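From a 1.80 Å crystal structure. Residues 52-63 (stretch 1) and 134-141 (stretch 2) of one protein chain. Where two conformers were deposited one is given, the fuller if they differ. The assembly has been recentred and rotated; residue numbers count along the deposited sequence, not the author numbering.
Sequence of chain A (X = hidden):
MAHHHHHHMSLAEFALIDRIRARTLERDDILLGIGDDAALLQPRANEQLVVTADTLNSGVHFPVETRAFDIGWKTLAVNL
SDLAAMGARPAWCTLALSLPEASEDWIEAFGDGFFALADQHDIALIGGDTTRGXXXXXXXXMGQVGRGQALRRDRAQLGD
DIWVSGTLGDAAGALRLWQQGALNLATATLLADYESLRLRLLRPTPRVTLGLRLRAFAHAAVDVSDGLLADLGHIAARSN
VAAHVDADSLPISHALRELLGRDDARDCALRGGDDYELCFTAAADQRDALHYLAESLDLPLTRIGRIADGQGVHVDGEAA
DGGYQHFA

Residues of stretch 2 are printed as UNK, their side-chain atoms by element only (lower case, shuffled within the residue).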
# COMPACT_ATOMS: atom_id res chain seq x y z
N THR A 52 0.32 -8.36 1.13
CA THR A 52 0.62 -8.32 -0.29
C THR A 52 0.37 -6.91 -0.80
O THR A 52 -0.45 -6.19 -0.25
CB THR A 52 -0.24 -9.30 -1.10
OG1 THR A 52 -1.60 -8.88 -1.07
CG2 THR A 52 -0.14 -10.69 -0.54
N ALA A 53 1.07 -6.54 -1.87
CA ALA A 53 0.86 -5.21 -2.42
C ALA A 53 1.11 -5.29 -3.92
O ALA A 53 2.07 -5.93 -4.35
CB ALA A 53 1.79 -4.16 -1.81
N ASP A 54 0.26 -4.63 -4.68
CA ASP A 54 0.34 -4.62 -6.14
C ASP A 54 -0.11 -3.26 -6.62
O ASP A 54 -1.02 -2.66 -6.03
CB ASP A 54 -0.55 -5.70 -6.76
CG ASP A 54 -0.11 -7.12 -6.39
OD1 ASP A 54 -0.69 -7.68 -5.43
OD2 ASP A 54 0.81 -7.66 -7.05
N THR A 55 0.52 -2.75 -7.67
CA THR A 55 0.08 -1.51 -8.30
C THR A 55 -0.35 -1.83 -9.71
O THR A 55 0.35 -2.56 -10.42
CB THR A 55 1.18 -0.46 -8.30
OG1 THR A 55 1.47 -0.06 -6.95
CG2 THR A 55 0.74 0.76 -9.11
N LEU A 56 -1.51 -1.32 -10.12
CA LEU A 56 -1.96 -1.40 -11.50
C LEU A 56 -1.91 0.00 -12.08
O LEU A 56 -2.51 0.93 -11.52
CB LEU A 56 -3.36 -2.00 -11.63
CG LEU A 56 -3.43 -3.54 -11.62
CD1 LEU A 56 -2.94 -4.15 -10.32
CD2 LEU A 56 -4.85 -4.00 -11.92
N ASN A 57 -1.20 0.16 -13.19
CA ASN A 57 -1.03 1.43 -13.86
C ASN A 57 -1.75 1.43 -15.20
O ASN A 57 -1.66 0.46 -15.96
CB ASN A 57 0.46 1.72 -14.08
CG ASN A 57 1.17 1.93 -12.79
OD1 ASN A 57 0.64 2.61 -11.92
ND2 ASN A 57 2.34 1.32 -12.62
N SER A 58 -2.43 2.54 -15.49
CA SER A 58 -3.18 2.72 -16.72
C SER A 58 -2.28 2.56 -17.94
O SER A 58 -1.17 3.13 -18.00
CB SER A 58 -3.86 4.10 -16.73
OG SER A 58 -4.55 4.33 -17.95
N GLY A 59 -2.74 1.78 -18.91
CA GLY A 59 -1.96 1.49 -20.09
C GLY A 59 -0.93 0.39 -19.94
O GLY A 59 -0.45 -0.13 -20.95
N VAL A 60 -0.60 0.01 -18.70
CA VAL A 60 0.39 -1.02 -18.42
C VAL A 60 -0.33 -2.30 -18.02
O VAL A 60 -0.29 -3.31 -18.73
CB VAL A 60 1.37 -0.57 -17.31
CG1 VAL A 60 2.42 -1.68 -17.03
CG2 VAL A 60 2.08 0.70 -17.74
N HIS A 61 -1.02 -2.26 -16.88
CA HIS A 61 -1.69 -3.45 -16.37
C HIS A 61 -3.12 -3.56 -16.85
O HIS A 61 -3.76 -4.59 -16.63
CB HIS A 61 -1.63 -3.45 -14.83
CG HIS A 61 -0.24 -3.36 -14.29
ND1 HIS A 61 0.40 -2.15 -14.08
CD2 HIS A 61 0.66 -4.31 -13.97
CE1 HIS A 61 1.62 -2.37 -13.65
NE2 HIS A 61 1.80 -3.68 -13.55
N PHE A 62 -3.65 -2.51 -17.48
CA PHE A 62 -4.98 -2.56 -18.06
C PHE A 62 -5.03 -1.56 -19.20
O PHE A 62 -4.42 -0.48 -19.10
CB PHE A 62 -6.10 -2.25 -17.04
CG PHE A 62 -5.94 -0.93 -16.30
CD1 PHE A 62 -6.54 0.23 -16.78
CD2 PHE A 62 -5.26 -0.87 -15.09
CE1 PHE A 62 -6.43 1.43 -16.09
CE2 PHE A 62 -5.14 0.33 -14.40
CZ PHE A 62 -5.74 1.48 -14.89
N PRO A 63 -5.67 -1.91 -20.31
CA PRO A 63 -5.83 -0.93 -21.40
C PRO A 63 -6.55 0.31 -20.90
O PRO A 63 -7.37 0.26 -19.98
CB PRO A 63 -6.66 -1.69 -22.44
CG PRO A 63 -6.31 -3.15 -22.18
CD PRO A 63 -6.14 -3.26 -20.68
N UNK A 134 -0.82 10.53 -12.67
CA UNK A 134 -1.23 9.53 -13.67
C UNK A 134 -1.98 8.38 -13.01
O UNK A 134 -1.65 7.96 -11.90
c UNK A 134 0.11 9.07 -14.26
c UNK A 134 1.03 10.17 -14.02
c UNK A 134 0.59 10.92 -12.80
N UNK A 135 -3.01 7.89 -13.69
CA UNK A 135 -3.91 6.91 -13.11
C UNK A 135 -3.14 5.67 -12.66
O UNK A 135 -2.55 4.95 -13.47
c UNK A 135 -6.77 5.97 -12.41
c UNK A 135 -7.01 5.19 -14.79
c UNK A 135 -5.00 6.53 -14.11
c UNK A 135 -6.03 5.51 -13.65
N UNK A 136 -3.14 5.43 -11.36
CA UNK A 136 -2.39 4.34 -10.75
C UNK A 136 -3.13 3.93 -9.49
O UNK A 136 -3.54 4.79 -8.70
c UNK A 136 -0.95 4.76 -10.42
o UNK A 136 -0.23 3.70 -9.80
N UNK A 137 -3.30 2.64 -9.32
CA UNK A 137 -4.06 2.08 -8.21
C UNK A 137 -3.16 1.10 -7.48
O UNK A 137 -2.72 0.09 -8.05
c UNK A 137 -6.11 2.32 -9.64
c UNK A 137 -7.52 2.19 -9.40
c UNK A 137 -5.85 2.17 -11.13
c UNK A 137 -5.33 1.38 -8.72
N UNK A 138 -2.86 1.40 -6.22
CA UNK A 138 -1.98 0.55 -5.42
C UNK A 138 -2.79 0.01 -4.25
O UNK A 138 -3.32 0.79 -3.45
c UNK A 138 -0.76 1.32 -4.93
o UNK A 138 0.24 0.43 -4.46
N UNK A 139 -2.87 -1.31 -4.13
CA UNK A 139 -3.64 -1.93 -3.06
C UNK A 139 -2.69 -2.75 -2.20
O UNK A 139 -1.81 -3.45 -2.71
c UNK A 139 -4.80 -2.81 -3.57
c UNK A 139 -5.90 -1.95 -4.08
c UNK A 139 -5.34 -3.70 -2.45
N UNK A 140 -2.85 -2.63 -0.90
CA UNK A 140 -2.16 -3.48 0.05
C UNK A 140 -3.24 -4.30 0.73
O UNK A 140 -4.20 -3.73 1.25
o UNK A 140 -0.43 -1.84 0.39
c UNK A 140 -1.38 -2.65 1.08
c UNK A 140 -0.62 -3.55 2.03
N UNK A 141 -3.09 -5.62 0.71
CA UNK A 141 -4.07 -6.50 1.31
C UNK A 141 -3.41 -7.31 2.43
O UNK A 141 -2.30 -7.82 2.28
c UNK A 141 -4.69 -7.44 0.29
O HOH W 1 0.25 5.23 -14.12

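Position 134 carries three side-chain carbons that close a ring onto the backbone N and touch nothing on stretch 1. It is Pro 134, exposed; its ring leaves the backbone N without a hydrogen, which costs little at a place outside the paired strands.

At position 135 there are four carbons, forked at the second. One tip of the fork lies 3.9 Å from CZ of Phe 62, at the edge of the aromatic ring, while CB is 3.8 Å from CB of Ser 58. This is Leu 135, with CD2 at the ring; a branched apolar chain suits a neighbour made of ring carbon. Its backbone works too: Ser 58 N donates to Leu 135 O at 3.1 Å, nearly straight at 176°, and a water lies 2.9 Å from Leu 135 O, in hydrogen-bonding reach.

Position 136 has one carbon followed by one oxygen, and that oxygen lies 2.5 Å from Asn 57 OD1 and 3.2 Å from CG2 of Thr 55. It is Ser 136. The chain is short enough to put its hydroxyl directly beside the amide of Asn 57, and OG donates to OD1 in a very short hydrogen bond.

Four carbons forked at the second appear again at position 137, now on the sheet face shared with Asp 54 and Leu 56. One tip reaches to 3.8 Å from CE2 of Phe 62. This is Leu 137, the tip being CD1, so the same ring meets two leucines. Its backbone pairs with Leu 56 in both directions, Leu 56 N to Leu 137 O at 2.8 Å and Leu 137 N to Leu 56 O at 2.9 Å.

Position 138 again shows one carbon and one oxygen, the oxygen hydrogen-bonded to Thr 55 OG1 at 2.8 Å: Ser 138. Either hydroxyl could be the donor. Thr 55 CA and Ser 138 CA are 4.1 Å apart, in a pair whose backbones do not hydrogen-bond to each other, close enough for two short hydroxyl side chains to meet.

At position 139 one carbon carries two more; the nearest approach is CB to Asp 54 O, 4.5 Å. The beta-branched pattern is Val 139, a shape common in strands. The backbone holds the place, with Asp 54 N to Val 139 O at 3.1 Å and Val 139 N to Asp 54 O at 3.0 Å.

One carbon bearing an oxygen and a carbon marks position 140, its oxygen 3.9 Å from Ala 53 CB. It is Thr 140: beta-branching suits an extended strand, and OG1 finds its polar partner elsewhere in the structure.

Position 141 has a single carbon, CB, 3.7 Å from Thr 52 OG1. It is Ala 141, small enough to pack there in a buried site. Ala 141 N donates to Thr 52 O at 2.9 Å, and Thr 52 N to Ala 141 O at 2.9 Å.

The contact is thus an antiparallel pairing in which hydrogen-bonded and non-hydrogen-bonded pairs alternate. Backbone bonds set the register; the hydroxyls of Ser 136 and Ser 138 add polar links on one face, and Phe 62, in the loop after strand 52-57, packs against Leu 135 just before strand 136-141 and Leu 137 within it.

Stretch 2 134-141: PLSLSVTA
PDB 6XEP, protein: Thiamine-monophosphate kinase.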